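PDB 7AKC: phenolpthiocerol synthesis type-I polyketide synthase ppsA from Mycobacterium bovis, which probably takes part in building the lipid core of phthiocerols and phenolphthiocerols as a polyketide synthase, represented here by its acyltransferase domain. Local coordinates for residues A184-I194 against R206-N215. Numbering follows the deposited sequence. Where two conformers were deposited one is given.
Sequences AGPTEQIDELI and RVNIEVAPHN
R206 NH1 forms a salt bridge with D191 OD1 (3.0 Å) of helix 187-199; T187 OG1 adds a weak second partner at 2.9 Å from NH1, doubtful because the T187 side chain has two conformers. The carboxylate stands 70° from the guanidinium plane, and NH1 meets OD1 from above the carboxylate plane rather than within it. A bend at chi3 (70°) swings the guanidinium toward T187 in the first turn of the helix; NE points the other way, giving a nearly straight in-plane bond to N208 OD1 that limits rotation of the group. Nearer the backbone, I194 CD1 packs against R206 CG (3.4 Å). At the other end of the contact, A184 sets its CB 3.6 Å from P213 O. N215 packs its CB on A184 O, while its ND2, above both carbonyl planes, bonds A212 O and P213 O (2.9 Å to the latter), consistent with holding the turn around H214. H214 ND1 bonds N266 O and NE2 bonds S112 OG, consistent with the Ser-His pair of an acyltransferase active site. Within the small antiparallel-sheet subdomain, a salt bridge beside aliphatic packing thus ties helix 187-199 to edge strand 204-207, whereas van der Waals packing joins A184 to the H214 loop.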
loop_
_atom_site.group_PDB
_atom_site.type_symbol
_atom_site.label_atom_id
_atom_site.label_comp_id
_atom_site.label_asym_id
_atom_site.label_seq_id
_atom_site.Cartn_x
_atom_site.Cartn_y
_atom_site.Cartn_z
ATOM N N ALA A 184 3.850 -12.614 -1.507
ATOM C CA ALA A 184 3.783 -12.649 -0.062
ATOM C C ALA A 184 3.343 -14.033 0.392
ATOM O O ALA A 184 2.478 -14.645 -0.225
ATOM C CB ALA A 184 2.801 -11.582 0.447
ATOM N N GLY A 185 3.906 -14.470 1.507
ATOM C CA GLY A 185 3.601 -15.777 2.058
ATOM C C GLY A 185 4.617 -16.177 3.116
ATOM O O GLY A 185 5.432 -15.362 3.561
ATOM N N PRO A 186 4.593 -17.454 3.542
ATOM C CA PRO A 186 5.549 -17.900 4.567
ATOM C C PRO A 186 7.012 -17.578 4.194
ATOM O O PRO A 186 7.394 -17.816 3.024
ATOM C CB PRO A 186 5.280 -19.413 4.676
ATOM C CG PRO A 186 3.837 -19.556 4.237
ATOM C CD PRO A 186 3.701 -18.543 3.098
ATOM N N THR A 187 7.804 -17.012 5.119
ATOM C CA THR A 187 9.163 -16.572 4.785
ATOM C C THR A 187 10.022 -17.642 4.082
ATOM O O THR A 187 10.681 -17.328 3.094
ATOM C CB THR A 187 9.903 -15.976 5.991
ATOM O OG1 THR A 187 10.974 -15.220 5.491
ATOM C CG2 THR A 187 10.473 -17.026 6.949
ATOM N N GLU A 188 9.945 -18.901 4.530
ATOM C CA GLU A 188 10.736 -19.964 3.933
ATOM C C GLU A 188 10.314 -20.284 2.504
ATOM O O GLU A 188 11.183 -20.615 1.664
ATOM C CB GLU A 188 10.744 -21.225 4.813
ATOM C CG GLU A 188 9.396 -21.911 4.977
ATOM C CD GLU A 188 8.459 -21.331 6.026
ATOM O OE1 GLU A 188 8.763 -20.250 6.587
ATOM O OE2 GLU A 188 7.392 -21.948 6.251
ATOM N N GLN A 189 8.991 -20.096 2.199
ATOM C CA GLN A 189 8.501 -20.286 0.829
ATOM C C GLN A 189 8.937 -19.126 -0.069
ATOM O O GLN A 189 9.293 -19.341 -1.218
ATOM C CB GLN A 189 7.003 -20.526 0.828
ATOM C CG GLN A 189 6.636 -21.761 1.659
ATOM C CD GLN A 189 5.157 -22.033 1.656
ATOM O OE1 GLN A 189 4.419 -21.570 0.774
ATOM N NE2 GLN A 189 4.693 -22.815 2.624
ATOM N N ILE A 190 8.926 -17.903 0.469
ATOM C CA ILE A 190 9.420 -16.713 -0.232
ATOM C C ILE A 190 10.902 -16.892 -0.591
ATOM O O ILE A 190 11.282 -16.677 -1.739
ATOM C CB ILE A 190 9.184 -15.455 0.617
ATOM C CG1 ILE A 190 7.653 -15.149 0.740
ATOM C CG2 ILE A 190 9.984 -14.248 0.058
ATOM C CD1 ILE A 190 6.848 -14.969 -0.592
ATOM N N ASP A 191 11.705 -17.460 0.339
ATOM C CA ASP A 191 13.097 -17.713 0.083
ATOM C C ASP A 191 13.253 -18.726 -1.063
ATOM O O ASP A 191 14.101 -18.529 -1.933
ATOM C CB ASP A 191 13.781 -18.190 1.362
ATOM C CG ASP A 191 14.091 -17.037 2.313
ATOM O OD1 ASP A 191 13.977 -15.844 1.881
ATOM O OD2 ASP A 191 14.391 -17.306 3.498
ATOM N N GLU A 192 12.429 -19.791 -1.065
ATOM C CA GLU A 192 12.550 -20.816 -2.118
ATOM C C GLU A 192 12.217 -20.192 -3.478
ATOM O O GLU A 192 12.854 -20.502 -4.492
ATOM C CB GLU A 192 11.659 -22.045 -1.854
ATOM C CG GLU A 192 11.787 -23.040 -3.006
ATOM C CD GLU A 192 11.100 -24.387 -2.963
ATOM O OE1 GLU A 192 10.453 -24.699 -1.941
ATOM O OE2 GLU A 192 11.253 -25.150 -3.950
ATOM N N LEU A 193 11.210 -19.307 -3.490
ATOM C CA LEU A 193 10.781 -18.674 -4.750
ATOM C C LEU A 193 11.836 -17.686 -5.268
ATOM O O LEU A 193 12.039 -17.589 -6.476
ATOM C CB LEU A 193 9.414 -18.006 -4.581
ATOM C CG LEU A 193 8.329 -19.054 -4.509
ATOM C CD1 LEU A 193 7.062 -18.467 -3.876
ATOM C CD2 LEU A 193 8.079 -19.585 -5.925
ATOM N N ILE A 194 12.522 -16.970 -4.363
ATOM C CA ILE A 194 13.620 -16.061 -4.753
ATOM C C ILE A 194 14.727 -16.853 -5.464
ATOM O O ILE A 194 15.242 -16.426 -6.494
ATOM C CB ILE A 194 14.130 -15.330 -3.480
ATOM C CG1 ILE A 194 13.078 -14.279 -3.037
ATOM C CG2 ILE A 194 15.488 -14.713 -3.664
ATOM C CD1 ILE A 194 13.412 -13.670 -1.731
ATOM N N ARG A 206 14.361 -9.830 -1.286
ATOM C CA ARG A 206 13.502 -9.854 -0.116
ATOM C C ARG A 206 13.027 -8.462 0.258
ATOM O O ARG A 206 13.806 -7.501 0.203
ATOM C CB ARG A 206 14.261 -10.446 1.103
ATOM C CG ARG A 206 14.074 -11.925 1.170
ATOM C CD ARG A 206 14.463 -12.490 2.503
ATOM N NE ARG A 206 13.505 -12.089 3.530
ATOM C CZ ARG A 206 12.410 -12.773 3.852
ATOM N NH1 ARG A 206 12.118 -13.911 3.225
ATOM N NH2 ARG A 206 11.611 -12.339 4.820
ATOM N N VAL A 207 11.789 -8.358 0.690
ATOM C CA VAL A 207 11.246 -7.109 1.196
ATOM C C VAL A 207 10.978 -7.404 2.668
ATOM O O VAL A 207 10.040 -8.138 2.967
ATOM C CB VAL A 207 9.960 -6.676 0.453
ATOM C CG1 VAL A 207 9.323 -5.472 1.133
ATOM C CG2 VAL A 207 10.264 -6.361 -1.015
ATOM N N ASN A 208 11.847 -6.940 3.572
ATOM C CA ASN A 208 11.678 -7.230 5.004
ATOM C C ASN A 208 10.531 -6.416 5.607
ATOM O O ASN A 208 10.443 -5.218 5.348
ATOM C CB ASN A 208 12.996 -7.055 5.776
ATOM C CG ASN A 208 14.063 -8.017 5.300
ATOM O OD1 ASN A 208 13.801 -9.195 5.009
ATOM N ND2 ASN A 208 15.289 -7.539 5.197
ATOM N N ILE A 209 9.635 -7.075 6.369
ATOM C CA ILE A 209 8.422 -6.479 6.951
ATOM C C ILE A 209 8.063 -7.177 8.274
ATOM O O ILE A 209 8.277 -8.366 8.407
ATOM C CB ILE A 209 7.246 -6.587 5.915
ATOM C CG1 ILE A 209 6.040 -5.757 6.342
ATOM C CG2 ILE A 209 6.866 -8.059 5.620
ATOM C CD1 ILE A 209 5.119 -5.277 5.114
ATOM N N GLU A 210 7.515 -6.447 9.250
ATOM C CA GLU A 210 7.175 -7.006 10.568
ATOM C C GLU A 210 6.225 -8.181 10.439
ATOM O O GLU A 210 6.452 -9.218 11.065
ATOM C CB GLU A 210 6.579 -5.943 11.523
ATOM C CG GLU A 210 7.555 -4.888 12.017
ATOM C CD GLU A 210 8.225 -3.967 11.011
ATOM O OE1 GLU A 210 7.662 -3.737 9.912
ATOM O OE2 GLU A 210 9.309 -3.441 11.343
ATOM N N VAL A 211 5.167 -7.976 9.651
ATOM C CA VAL A 211 4.138 -9.020 9.385
ATOM C C VAL A 211 3.732 -8.842 7.921
ATOM O O VAL A 211 3.445 -7.727 7.525
ATOM C CB VAL A 211 2.895 -8.905 10.283
ATOM C CG1 VAL A 211 1.814 -9.897 9.882
ATOM C CG2 VAL A 211 3.215 -9.052 11.757
ATOM N N ALA A 212 3.722 -9.927 7.168
ATOM C CA ALA A 212 3.375 -9.845 5.736
ATOM C C ALA A 212 1.866 -9.894 5.559
ATOM O O ALA A 212 1.250 -10.892 5.888
ATOM C CB ALA A 212 4.056 -10.934 4.967
ATOM N N PRO A 213 1.252 -8.824 5.028
ATOM C CA PRO A 213 -0.144 -8.864 4.728
ATOM C C PRO A 213 -0.343 -9.332 3.276
ATOM O O PRO A 213 0.583 -9.811 2.689
ATOM C CB PRO A 213 -0.546 -7.401 4.977
ATOM C CG PRO A 213 0.731 -6.580 4.973
ATOM C CD PRO A 213 1.861 -7.543 4.694
ATOM N N HIS A 214 -1.562 -9.230 2.757
ATOM C CA HIS A 214 -1.844 -9.529 1.326
ATOM C C HIS A 214 -1.534 -10.982 0.969
ATOM O O HIS A 214 -1.034 -11.216 -0.129
ATOM C CB HIS A 214 -1.224 -8.473 0.416
ATOM C CG HIS A 214 -1.364 -7.117 0.999
ATOM N ND1 HIS A 214 -2.589 -6.567 1.265
ATOM C CD2 HIS A 214 -0.447 -6.241 1.440
ATOM C CE1 HIS A 214 -2.428 -5.391 1.814
ATOM N NE2 HIS A 214 -1.136 -5.180 1.938
ATOM N N ASN A 215 -1.888 -11.890 1.869
ATOM C CA ASN A 215 -1.654 -13.337 1.636
ATOM C C ASN A 215 -2.624 -14.128 2.522
ATOM O O ASN A 215 -3.193 -13.530 3.427
ATOM C CB ASN A 215 -0.167 -13.683 1.774
ATOM C CG ASN A 215 0.313 -13.652 3.205
ATOM O OD1 ASN A 215 0.225 -14.648 3.907
ATOM N ND2 ASN A 215 0.827 -12.518 3.637
#